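Local atomic coordinates of sister chromatid cohesion protein (Chaetomium thermophilum, PDB entry 5T8V), a protein that probably acts as a cohesin loader on chromatin, the present chain being the C-terminal HEAT-repeat fragment of the longer Scc2 protein. Residues M43-S48 and T53-T58; H1140-V1145 and S1178-L1183; A491-L496 and Y597-L602; F1258-L1263 and T1368-I1373. All coordinates share one frame; numbering follows the deposited sequence.

The four contacts are strung along a long, mainly helical chain in the order 1, 3, 2, 4, and none touches another. Interaction 1, a hairpin near the N-terminus, lies about 75 Å from the centre of the chain, whereas interaction 3 is about 30 Å from it; their centres are 62 Å apart. Interaction 2 lies across the chain's centre from both, 66 Å from interaction 3 between centres. Interaction 4 follows, its centre 36 Å from that of interaction 2 and 119 Å from that of interaction 1. Backbone hydrogen bonds join the segments of interaction 1; the other three rest on apolar side chains packed between helices or between a loop and a helix.

Interaction 1 (M43-S48 and T53-T58); sequences MAIFLS and TLAAPT
Ala55 N donates a 2.8 Å hydrogen bond to Met43 O, and a C=O...N angle of 163° sets the amide almost straight ahead of the carbonyl. Two further backbone bonds extend the pairing. Ile45 N reaches Thr53 O at 2.9 Å, while Thr53 N returns a bond of 2.9 Å to Ile45 O. This reciprocal exchange identifies Ile45 and Thr53 as an antiparallel hydrogen-bonded pair, with Ala44 opposite Leu54 as the adjoining non-hydrogen-bonded pair. Thr53 O also has a weak CA-H...O contact from Ala44 CA at 3.1 Å.

The side chains of Ile45 and Thr53 leave the sheet on the same face. A chi1 of 60° puts Thr53 OG1 between the backbone N and the carbonyl carbon, where it lies 3.8 Å from Ile45 CB, and leaves CG2 of the threonine on the Leu47 side. There Thr53 CG2 meets Leu47 CD1 at 3.7 Å, the two side chains crossing at about a right angle. At the other end Ile45 CD1 makes a looser apolar contact with Ala55 CB, 4.4 Å away. Thr53 also rests on Ser92 and Ala93 of helix 81-96, whereas Ala44 packs against Ala34 of helix 9-36. In the intervening turn Ser48 OG is hydrogen-bonded to Glu51 N.

Ala55 occupies the N-cap position of helix 56-71, which ties the start of that helix to Met43. The whole is a short two-stranded beta hairpin running directly into a helix.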
loop_
_atom_site.group_PDB
_atom_site.type_symbol
_atom_site.label_atom_id
_atom_site.label_comp_id
_atom_site.label_asym_id
_atom_site.label_seq_id
_atom_site.Cartn_x
_atom_site.Cartn_y
_atom_site.Cartn_z
ATOM N N MET A 43 -60.726 43.709 21.062
ATOM C CA MET A 43 -60.132 42.560 21.738
ATOM C C MET A 43 -60.858 41.254 21.458
ATOM O O MET A 43 -60.213 40.213 21.331
ATOM C CB MET A 43 -60.107 42.797 23.252
ATOM C CG MET A 43 -59.078 43.819 23.707
ATOM S SD MET A 43 -59.133 44.113 25.485
ATOM C CE MET A 43 -57.584 44.975 25.739
ATOM N N ALA A 44 -62.182 41.282 21.356
ATOM C CA ALA A 44 -62.977 40.081 21.156
ATOM C C ALA A 44 -63.447 39.973 19.708
ATOM O O ALA A 44 -63.376 40.921 18.924
ATOM C CB ALA A 44 -64.178 40.070 22.106
ATOM N N ILE A 45 -63.933 38.783 19.367
ATOM C CA ILE A 45 -64.480 38.482 18.051
ATOM C C ILE A 45 -65.900 37.975 18.246
ATOM O O ILE A 45 -66.140 37.086 19.073
ATOM C CB ILE A 45 -63.622 37.443 17.301
ATOM C CG1 ILE A 45 -62.297 38.079 16.863
ATOM C CG2 ILE A 45 -64.378 36.876 16.092
ATOM C CD1 ILE A 45 -61.315 37.107 16.229
ATOM N N PHE A 46 -66.834 38.544 17.489
ATOM C CA PHE A 46 -68.234 38.150 17.545
ATOM C C PHE A 46 -68.477 37.018 16.553
ATOM O O PHE A 46 -68.243 37.181 15.350
ATOM C CB PHE A 46 -69.134 39.343 17.234
ATOM C CG PHE A 46 -70.597 39.012 17.216
ATOM C CD1 PHE A 46 -71.329 38.987 18.391
ATOM C CD2 PHE A 46 -71.244 38.730 16.026
ATOM C CE1 PHE A 46 -72.675 38.686 18.378
ATOM C CE2 PHE A 46 -72.592 38.426 16.008
ATOM C CZ PHE A 46 -73.307 38.404 17.185
ATOM N N LEU A 47 -68.940 35.874 17.059
ATOM C CA LEU A 47 -69.259 34.733 16.210
ATOM C C LEU A 47 -70.768 34.618 16.042
ATOM O O LEU A 47 -71.311 34.989 14.996
ATOM C CB LEU A 47 -68.676 33.447 16.803
ATOM C CG LEU A 47 -67.150 33.412 16.933
ATOM C CD1 LEU A 47 -66.701 32.157 17.668
ATOM C CD2 LEU A 47 -66.475 33.499 15.568
ATOM N N SER A 48 -71.450 34.105 17.059
ATOM C CA SER A 48 -72.904 34.089 17.117
ATOM C C SER A 48 -73.372 35.107 18.152
ATOM O O SER A 48 -72.571 35.805 18.779
ATOM C CB SER A 48 -73.414 32.686 17.449
ATOM O OG SER A 48 -72.969 32.271 18.729
ATOM N N THR A 53 -65.302 35.170 21.134
ATOM C CA THR A 53 -64.021 34.669 21.603
ATOM C C THR A 53 -63.021 35.810 21.771
ATOM O O THR A 53 -63.305 36.973 21.487
ATOM C CB THR A 53 -63.483 33.614 20.635
ATOM O OG1 THR A 53 -63.309 34.198 19.339
ATOM C CG2 THR A 53 -64.449 32.442 20.537
ATOM N N LEU A 54 -61.832 35.464 22.258
ATOM C CA LEU A 54 -60.746 36.421 22.404
ATOM C C LEU A 54 -59.860 36.378 21.167
ATOM O O LEU A 54 -59.573 35.304 20.630
ATOM C CB LEU A 54 -59.920 36.113 23.656
ATOM C CG LEU A 54 -60.659 36.190 24.996
ATOM C CD1 LEU A 54 -59.781 35.672 26.121
ATOM C CD2 LEU A 54 -61.109 37.611 25.295
ATOM N N ALA A 55 -59.434 37.552 20.713
ATOM C CA ALA A 55 -58.600 37.631 19.525
ATOM C C ALA A 55 -57.185 37.142 19.829
ATOM O O ALA A 55 -56.769 37.027 20.983
ATOM C CB ALA A 55 -58.561 39.059 18.989
ATOM N N ALA A 56 -56.440 36.849 18.764
ATOM C CA ALA A 56 -55.090 36.320 18.938
ATOM C C ALA A 56 -54.176 37.257 19.719
ATOM O O ALA A 56 -53.409 36.762 20.563
ATOM C CB ALA A 56 -54.485 35.995 17.567
ATOM N N PRO A 57 -54.187 38.576 19.504
ATOM C CA PRO A 57 -53.260 39.445 20.246
ATOM C C PRO A 57 -53.580 39.505 21.732
ATOM O O PRO A 57 -52.684 39.407 22.580
ATOM C CB PRO A 57 -53.443 40.814 19.576
ATOM C CG PRO A 57 -54.091 40.527 18.262
ATOM C CD PRO A 57 -54.948 39.329 18.494
ATOM N N THR A 58 -54.861 39.674 22.060
ATOM C CA THR A 58 -55.254 39.669 23.464
ATOM C C THR A 58 -54.918 38.334 24.118
ATOM O O THR A 58 -54.483 38.293 25.275
ATOM C CB THR A 58 -56.747 39.988 23.606
ATOM O OG1 THR A 58 -57.148 39.815 24.971
ATOM C CG2 THR A 58 -57.601 39.088 22.730
#

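Interaction 2 (H1140-V1145 and S1178-L1183); sequences HAFLAV and SELAFL
With chi1 at -175°, Leu1180 carries its CG anti to the backbone nitrogen and extends across the gap toward helix 1139-1154; Phe1142, whose chi1 of 172° is likewise extended, brings the CE1 corner of its ring to meet it. The two converge at Leu1180 CD2, which lies 4.3 Å from Phe1142 CE1. The methyl approaches the ring obliquely. The same methyl sits 3.9 Å from Val1145 O, so one leucine branch spans the side chain of Phe1142 and the backbone of the next turn. Val1145 points toward the other helix, and its CG2 lies near the methyl, 4.5 Å from Leu1180 CD2.

Both segments belong to helices of the Scc2 C-terminal region, part of a HEAT-repeat fragment in which successive helices stack side by side. Their closest alpha carbons, those of Val1145 and Ala1181, remain 7.6 Å apart, and only 137 Å² is buried between the segments. Part of the packing is indirect: Phe1166 and Leu1169 of helix 1163-1169 touch both Val1145 and Ala1181, joining the two helices from a third. Direct contact is correspondingly slight there, since Val1145 CG2 stands 4.8 Å from Ala1181 CB.

The Phe1142 ring has a further partner, a cation-pi interaction with Arg1176 just ahead of segment 1178-1183. Across the two segments no hydrogen bond forms; Ser1178 OG instead binds Ala1170 O.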
loop_
_atom_site.group_PDB
_atom_site.type_symbol
_atom_site.label_atom_id
_atom_site.label_comp_id
_atom_site.label_asym_id
_atom_site.label_seq_id
_atom_site.Cartn_x
_atom_site.Cartn_y
_atom_site.Cartn_z
ATOM N N HIS A 1140 34.306 -24.156 -14.735
ATOM C CA HIS A 1140 34.922 -24.811 -15.885
ATOM C C HIS A 1140 33.861 -25.431 -16.789
ATOM O O HIS A 1140 33.823 -25.180 -18.005
ATOM C CB HIS A 1140 35.909 -25.869 -15.395
ATOM C CG HIS A 1140 36.861 -26.342 -16.445
ATOM N ND1 HIS A 1140 37.113 -27.678 -16.673
ATOM C CD2 HIS A 1140 37.624 -25.659 -17.328
ATOM C CE1 HIS A 1140 37.991 -27.796 -17.653
ATOM N NE2 HIS A 1140 38.317 -26.585 -18.068
ATOM N N ALA A 1141 32.981 -26.244 -16.203
ATOM C CA ALA A 1141 31.849 -26.771 -16.952
ATOM C C ALA A 1141 31.075 -25.647 -17.628
ATOM O O ALA A 1141 30.608 -25.800 -18.763
ATOM C CB ALA A 1141 30.935 -27.572 -16.024
ATOM N N PHE A 1142 30.936 -24.502 -16.949
ATOM C CA PHE A 1142 30.238 -23.381 -17.569
ATOM C C PHE A 1142 30.963 -22.899 -18.816
ATOM O O PHE A 1142 30.323 -22.446 -19.770
ATOM C CB PHE A 1142 30.068 -22.212 -16.606
ATOM C CG PHE A 1142 29.520 -20.983 -17.272
ATOM C CD1 PHE A 1142 28.220 -20.964 -17.752
ATOM C CD2 PHE A 1142 30.309 -19.861 -17.449
ATOM C CE1 PHE A 1142 27.712 -19.843 -18.380
ATOM C CE2 PHE A 1142 29.806 -18.734 -18.076
ATOM C CZ PHE A 1142 28.505 -18.727 -18.542
ATOM N N LEU A 1143 32.297 -22.956 -18.817
ATOM C CA LEU A 1143 33.048 -22.632 -20.024
ATOM C C LEU A 1143 32.725 -23.622 -21.134
ATOM O O LEU A 1143 32.470 -23.230 -22.282
ATOM C CB LEU A 1143 34.547 -22.625 -19.719
ATOM C CG LEU A 1143 35.487 -22.299 -20.883
ATOM C CD1 LEU A 1143 35.229 -20.904 -21.421
ATOM C CD2 LEU A 1143 36.937 -22.441 -20.449
ATOM N N ALA A 1144 32.712 -24.917 -20.804
ATOM C CA ALA A 1144 32.383 -25.923 -21.810
ATOM C C ALA A 1144 31.012 -25.658 -22.429
ATOM O O ALA A 1144 30.878 -25.554 -23.655
ATOM C CB ALA A 1144 32.434 -27.319 -21.191
ATOM N N VAL A 1145 29.975 -25.546 -21.593
ATOM C CA VAL A 1145 28.639 -25.271 -22.112
ATOM C C VAL A 1145 28.592 -23.927 -22.815
ATOM O O VAL A 1145 27.731 -23.708 -23.672
ATOM C CB VAL A 1145 27.582 -25.324 -20.986
ATOM C CG1 VAL A 1145 27.882 -24.299 -19.932
ATOM C CG2 VAL A 1145 26.180 -25.111 -21.545
ATOM N N SER A 1178 22.260 -23.075 -16.009
ATOM C CA SER A 1178 20.825 -23.288 -16.155
ATOM C C SER A 1178 20.208 -22.279 -17.115
ATOM O O SER A 1178 19.377 -22.640 -17.958
ATOM C CB SER A 1178 20.151 -23.210 -14.786
ATOM O OG SER A 1178 18.743 -23.331 -14.894
ATOM N N GLU A 1179 20.596 -21.008 -17.007
ATOM C CA GLU A 1179 20.001 -19.980 -17.855
ATOM C C GLU A 1179 20.381 -20.187 -19.318
ATOM O O GLU A 1179 19.510 -20.244 -20.196
ATOM C CB GLU A 1179 20.432 -18.595 -17.372
ATOM C CG GLU A 1179 19.904 -18.240 -15.989
ATOM C CD GLU A 1179 20.514 -16.968 -15.434
ATOM O OE1 GLU A 1179 21.202 -16.252 -16.194
ATOM O OE2 GLU A 1179 20.307 -16.685 -14.235
ATOM N N LEU A 1180 21.679 -20.307 -19.598
ATOM C CA LEU A 1180 22.135 -20.490 -20.973
ATOM C C LEU A 1180 21.566 -21.771 -21.572
ATOM O O LEU A 1180 20.998 -21.762 -22.674
ATOM C CB LEU A 1180 23.664 -20.501 -21.006
ATOM C CG LEU A 1180 24.344 -20.563 -22.375
ATOM C CD1 LEU A 1180 23.977 -19.361 -23.229
ATOM C CD2 LEU A 1180 25.852 -20.653 -22.198
ATOM N N ALA A 1181 21.705 -22.889 -20.856
ATOM C CA ALA A 1181 21.179 -24.156 -21.355
ATOM C C ALA A 1181 19.676 -24.072 -21.584
ATOM O O ALA A 1181 19.150 -24.675 -22.527
ATOM C CB ALA A 1181 21.511 -25.284 -20.378
ATOM N N PHE A 1182 18.966 -23.331 -20.733
ATOM C CA PHE A 1182 17.528 -23.164 -20.918
ATOM C C PHE A 1182 17.228 -22.350 -22.171
ATOM O O PHE A 1182 16.241 -22.612 -22.867
ATOM C CB PHE A 1182 16.914 -22.503 -19.685
ATOM C CG PHE A 1182 15.474 -22.114 -19.859
ATOM C CD1 PHE A 1182 14.476 -23.076 -19.848
ATOM C CD2 PHE A 1182 15.115 -20.788 -20.030
ATOM C CE1 PHE A 1182 13.150 -22.720 -20.008
ATOM C CE2 PHE A 1182 13.790 -20.427 -20.189
ATOM C CZ PHE A 1182 12.808 -21.394 -20.179
ATOM N N LEU A 1183 18.065 -21.354 -22.471
ATOM C CA LEU A 1183 17.898 -20.603 -23.711
ATOM C C LEU A 1183 18.113 -21.497 -24.923
ATOM O O LEU A 1183 17.372 -21.408 -25.911
ATOM C CB LEU A 1183 18.865 -19.419 -23.744
ATOM C CG LEU A 1183 18.543 -18.240 -22.828
ATOM C CD1 LEU A 1183 19.721 -17.277 -22.778
ATOM C CD2 LEU A 1183 17.286 -17.522 -23.297
#

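Interaction 3 (A491-L496 and Y597-L602); sequences ASALEL and YSIILL
Ala493 presents its small CB methyl to the flank of helix 590-602, in the helix-on-helix packing of a HEAT-repeat protein. Its CA comes within 6.6 Å of the CA of Leu602, the closest pair of alpha carbons across the two segments, and the bulk on the facing side is supplied by two side chains one helical turn apart. Ala493 CB lies 4.3 Å from Ile599 CG2 and 4.2 Å from Leu602 CD1. The near-equal distances place the methyl over the groove between the two side chains, touching both.

A second bump works in reverse. Leu602 points toward helix 481-494, and its CG lies beside the backbone N, a setting (chi1 -70°) that carries CD1 into the shallow recess between the Ala493 methyl and the Leu494 branch. Leu494 starts out away from the partner helix, yet its CD2 end folds back to close this recess, the two leucine side chains crossing obliquely. Every contact between the segments is apolar, and 163 Å² is buried in all.

Neighbouring helices extend the interface. Leu466 and Arg467 of helix 446-474 touch Leu602, and Arg471 of the same helix touches Leu494, while Ile599 continues the packing onto Leu489 and Ala490, a turn earlier in helix 481-494. The tightest point between the two segments is where the leucine methyls meet, Leu494 CD2 standing 3.9 Å from Leu602 CD1.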
loop_
_atom_site.group_PDB
_atom_site.type_symbol
_atom_site.label_atom_id
_atom_site.label_comp_id
_atom_site.label_asym_id
_atom_site.label_seq_id
_atom_site.Cartn_x
_atom_site.Cartn_y
_atom_site.Cartn_z
ATOM N N ALA A 491 0.958 19.662 25.484
ATOM C CA ALA A 491 2.261 19.031 25.316
ATOM C C ALA A 491 2.295 17.670 25.994
ATOM O O ALA A 491 2.790 16.693 25.421
ATOM C CB ALA A 491 3.358 19.935 25.879
ATOM N N SER A 492 1.761 17.583 27.216
ATOM C CA SER A 492 1.755 16.308 27.925
ATOM C C SER A 492 0.798 15.314 27.280
ATOM O O SER A 492 1.077 14.111 27.245
ATOM C CB SER A 492 1.381 16.525 29.390
ATOM O OG SER A 492 2.358 17.301 30.059
ATOM N N ALA A 493 -0.332 15.794 26.761
ATOM C CA ALA A 493 -1.382 14.895 26.292
ATOM C C ALA A 493 -1.078 14.314 24.919
ATOM O O ALA A 493 -1.518 13.200 24.617
ATOM C CB ALA A 493 -2.724 15.627 26.259
ATOM N N LEU A 494 -0.347 15.042 24.072
ATOM C CA LEU A 494 0.006 14.500 22.765
ATOM C C LEU A 494 0.822 13.223 22.919
ATOM O O LEU A 494 0.496 12.188 22.326
ATOM C CB LEU A 494 0.760 15.551 21.949
ATOM C CG LEU A 494 -0.159 16.625 21.360
ATOM C CD1 LEU A 494 0.641 17.818 20.867
ATOM C CD2 LEU A 494 -1.002 16.046 20.231
ATOM N N GLU A 495 1.888 13.277 23.710
ATOM C CA GLU A 495 2.460 12.057 24.249
ATOM C C GLU A 495 1.495 11.459 25.270
ATOM O O GLU A 495 0.607 12.135 25.791
ATOM C CB GLU A 495 3.817 12.334 24.898
ATOM C CG GLU A 495 4.800 13.069 23.992
ATOM C CD GLU A 495 5.101 12.311 22.710
ATOM O OE1 GLU A 495 5.332 11.085 22.780
ATOM O OE2 GLU A 495 5.099 12.943 21.631
ATOM N N LEU A 496 1.671 10.173 25.554
ATOM C CA LEU A 496 0.745 9.499 26.455
ATOM C C LEU A 496 1.165 9.666 27.911
ATOM O O LEU A 496 0.930 8.775 28.733
ATOM C CB LEU A 496 0.638 8.019 26.099
ATOM C CG LEU A 496 0.040 7.713 24.719
ATOM C CD1 LEU A 496 0.100 6.220 24.430
ATOM C CD2 LEU A 496 -1.393 8.223 24.614
ATOM N N TYR A 597 -11.316 21.338 24.970
ATOM C CA TYR A 597 -12.092 20.149 24.647
ATOM C C TYR A 597 -11.278 19.162 23.821
ATOM O O TYR A 597 -11.427 17.947 23.986
ATOM C CB TYR A 597 -13.375 20.541 23.912
ATOM C CG TYR A 597 -14.293 19.369 23.671
ATOM C CD1 TYR A 597 -14.919 18.725 24.732
ATOM C CD2 TYR A 597 -14.528 18.900 22.390
ATOM C CE1 TYR A 597 -15.750 17.649 24.520
ATOM C CE2 TYR A 597 -15.361 17.824 22.169
ATOM C CZ TYR A 597 -15.968 17.200 23.240
ATOM O OH TYR A 597 -16.802 16.127 23.024
ATOM N N SER A 598 -10.406 19.656 22.941
ATOM C CA SER A 598 -9.565 18.754 22.160
ATOM C C SER A 598 -8.601 17.989 23.059
ATOM O O SER A 598 -8.387 16.785 22.871
ATOM C CB SER A 598 -8.803 19.542 21.097
ATOM O OG SER A 598 -9.692 20.277 20.272
ATOM N N ILE A 599 -8.008 18.671 24.041
ATOM C CA ILE A 599 -7.165 17.985 25.016
ATOM C C ILE A 599 -7.963 16.902 25.727
ATOM O O ILE A 599 -7.484 15.777 25.913
ATOM C CB ILE A 599 -6.569 19.001 26.008
ATOM C CG1 ILE A 599 -5.538 19.883 25.303
ATOM C CG2 ILE A 599 -5.910 18.296 27.185
ATOM C CD1 ILE A 599 -5.290 21.206 25.999
ATOM N N ILE A 600 -9.193 17.219 26.135
ATOM C CA ILE A 600 -10.046 16.203 26.745
ATOM C C ILE A 600 -10.225 15.020 25.801
ATOM O O ILE A 600 -10.187 13.857 26.222
ATOM C CB ILE A 600 -11.395 16.820 27.155
ATOM C CG1 ILE A 600 -11.179 17.823 28.292
ATOM C CG2 ILE A 600 -12.382 15.733 27.586
ATOM C CD1 ILE A 600 -12.385 18.661 28.616
ATOM N N LEU A 601 -10.415 15.295 24.509
ATOM C CA LEU A 601 -10.646 14.221 23.550
ATOM C C LEU A 601 -9.417 13.334 23.400
ATOM O O LEU A 601 -9.544 12.114 23.261
ATOM C CB LEU A 601 -11.056 14.804 22.197
ATOM C CG LEU A 601 -12.479 15.358 22.098
ATOM C CD1 LEU A 601 -12.674 16.042 20.763
ATOM C CD2 LEU A 601 -13.523 14.258 22.284
ATOM N N LEU A 602 -8.219 13.924 23.415
ATOM C CA LEU A 602 -7.013 13.116 23.274
ATOM C C LEU A 602 -6.917 12.037 24.340
ATOM O O LEU A 602 -6.254 11.021 24.118
ATOM C CB LEU A 602 -5.765 13.997 23.325
ATOM C CG LEU A 602 -5.530 14.920 22.128
ATOM C CD1 LEU A 602 -4.296 15.768 22.364
ATOM C CD2 LEU A 602 -5.392 14.129 20.835
#

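Interaction 4 (F1258-L1263 and T1368-I1373); sequences FDIAKL and TAASMI
Ala1370 and Ile1373, one turn apart on helix 1364-1387, receive the aromatic ring of Phe1258 from the loop that joins helices 1243-1254 and 1271-1284: a loop laid on a helix in the C-terminal part of the HEAT-repeat fragment. Taking the helix in order, Thr1368 takes no part in the contact; its OG1 is hydrogen-bonded to Met1442 O, which ties this helix to helix 1439-1452, and also to Leu1364 O one turn back. Past Ala1369, which points toward the loop, Ala1370 makes the main contact. Its CB lies 4.1 Å from Phe1258 CE2 and 4.4 Å from Ile1260 CD1, so the methyl touches an aromatic and an aliphatic side chain that lie next to each other on the loop side.

Beyond Ser1371, which faces away, Ile1373 meets the ring from the same side as Ala1370, at CD1 rather than CE2; both approaches are oblique. Phe1258 can reach both residues because its chi1 of 53° sets CG between the backbone N and the carbonyl carbon and turns the ring to the helix. Val1312 of helix 1291-1319 touches Phe1258 and Ala1370 alike, and His1272 touches Phe1258 and Ile1373. The outermost carbon of the isoleucine, Ile1373 CD1, rests 4.3 Å from Phe1258 CD1.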
loop_
_atom_site.group_PDB
_atom_site.type_symbol
_atom_site.label_atom_id
_atom_site.label_comp_id
_atom_site.label_asym_id
_atom_site.label_seq_id
_atom_site.Cartn_x
_atom_site.Cartn_y
_atom_site.Cartn_z
ATOM N N PHE A 1258 6.847 -51.206 -14.975
ATOM C CA PHE A 1258 7.962 -52.048 -14.570
ATOM C C PHE A 1258 7.663 -53.502 -14.893
ATOM O O PHE A 1258 6.512 -53.894 -15.107
ATOM C CB PHE A 1258 8.261 -51.892 -13.075
ATOM C CG PHE A 1258 7.065 -52.095 -12.195
ATOM C CD1 PHE A 1258 6.199 -51.046 -11.930
ATOM C CD2 PHE A 1258 6.804 -53.331 -11.631
ATOM C CE1 PHE A 1258 5.097 -51.228 -11.122
ATOM C CE2 PHE A 1258 5.701 -53.518 -10.821
ATOM C CZ PHE A 1258 4.849 -52.466 -10.565
ATOM N N ASP A 1259 8.730 -54.297 -14.923
ATOM C CA ASP A 1259 8.651 -55.737 -15.135
ATOM C C ASP A 1259 9.520 -56.398 -14.076
ATOM O O ASP A 1259 10.751 -56.301 -14.135
ATOM C CB ASP A 1259 9.118 -56.116 -16.541
ATOM C CG ASP A 1259 8.526 -57.426 -17.020
ATOM O OD1 ASP A 1259 8.144 -58.255 -16.168
ATOM O OD2 ASP A 1259 8.443 -57.626 -18.250
ATOM N N ILE A 1260 8.886 -57.052 -13.102
ATOM C CA ILE A 1260 9.617 -57.728 -12.035
ATOM C C ILE A 1260 10.655 -58.639 -12.678
ATOM O O ILE A 1260 10.310 -59.571 -13.412
ATOM C CB ILE A 1260 8.667 -58.504 -11.105
ATOM C CG1 ILE A 1260 7.788 -57.515 -10.333
ATOM C CG2 ILE A 1260 9.459 -59.372 -10.134
ATOM C CD1 ILE A 1260 6.708 -58.158 -9.488
ATOM N N ALA A 1261 11.927 -58.379 -12.362
ATOM C CA ALA A 1261 13.102 -58.826 -13.108
ATOM C C ALA A 1261 13.852 -57.579 -13.555
ATOM O O ALA A 1261 13.658 -57.093 -14.675
ATOM C CB ALA A 1261 12.750 -59.699 -14.315
ATOM N N LYS A 1262 14.699 -57.049 -12.675
ATOM C CA LYS A 1262 15.312 -55.743 -12.875
ATOM C C LYS A 1262 16.495 -55.585 -11.926
ATOM O O LYS A 1262 17.591 -56.070 -12.226
ATOM C CB LYS A 1262 14.264 -54.644 -12.667
ATOM C CG LYS A 1262 13.214 -55.021 -11.627
ATOM C CD LYS A 1262 12.261 -53.889 -11.299
ATOM C CE LYS A 1262 11.350 -54.283 -10.146
ATOM N NZ LYS A 1262 10.047 -53.565 -10.163
ATOM N N LEU A 1263 16.280 -54.921 -10.788
ATOM C CA LEU A 1263 17.263 -54.799 -9.703
ATOM C C LEU A 1263 18.678 -55.225 -10.073
ATOM O O LEU A 1263 19.548 -54.388 -10.305
ATOM C CB LEU A 1263 16.799 -55.617 -8.492
ATOM C CG LEU A 1263 15.777 -54.953 -7.560
ATOM C CD1 LEU A 1263 14.358 -55.115 -8.073
ATOM C CD2 LEU A 1263 15.900 -55.504 -6.153
ATOM N N THR A 1368 8.111 -55.692 -2.244
ATOM C CA THR A 1368 8.041 -54.417 -1.543
ATOM C C THR A 1368 8.487 -53.285 -2.460
ATOM O O THR A 1368 7.816 -52.252 -2.565
ATOM C CB THR A 1368 8.906 -54.474 -0.287
ATOM O OG1 THR A 1368 8.476 -55.553 0.554
ATOM C CG2 THR A 1368 8.824 -53.151 0.496
ATOM N N ALA A 1369 9.623 -53.473 -3.140
ATOM C CA ALA A 1369 10.048 -52.542 -4.180
ATOM C C ALA A 1369 8.923 -52.280 -5.167
ATOM O O ALA A 1369 8.591 -51.126 -5.462
ATOM C CB ALA A 1369 11.271 -53.099 -4.909
ATOM N N ALA A 1370 8.329 -53.350 -5.697
ATOM C CA ALA A 1370 7.188 -53.202 -6.593
ATOM C C ALA A 1370 6.118 -52.318 -5.965
ATOM O O ALA A 1370 5.728 -51.292 -6.530
ATOM C CB ALA A 1370 6.620 -54.580 -6.940
ATOM N N SER A 1371 5.654 -52.696 -4.771
ATOM C CA SER A 1371 4.537 -52.006 -4.132
ATOM C C SER A 1371 4.812 -50.514 -3.983
ATOM O O SER A 1371 4.028 -49.677 -4.445
ATOM C CB SER A 1371 4.250 -52.637 -2.768
ATOM O OG SER A 1371 3.917 -54.009 -2.891
ATOM N N MET A 1372 5.920 -50.162 -3.326
ATOM C CA MET A 1372 6.250 -48.767 -3.044
ATOM C C MET A 1372 5.967 -47.865 -4.238
ATOM O O MET A 1372 5.423 -46.767 -4.082
ATOM C CB MET A 1372 7.719 -48.635 -2.645
ATOM C CG MET A 1372 8.034 -49.095 -1.235
ATOM S SD MET A 1372 9.736 -48.712 -0.780
ATOM C CE MET A 1372 10.629 -49.663 -1.999
ATOM N N ILE A 1373 6.341 -48.321 -5.434
ATOM C CA ILE A 1373 6.064 -47.550 -6.641
ATOM C C ILE A 1373 4.575 -47.247 -6.741
ATOM O O ILE A 1373 4.165 -46.087 -6.867
ATOM C CB ILE A 1373 6.575 -48.301 -7.884
ATOM C CG1 ILE A 1373 8.092 -48.499 -7.795
ATOM C CG2 ILE A 1373 6.205 -47.542 -9.162
ATOM C CD1 ILE A 1373 8.679 -49.359 -8.902
#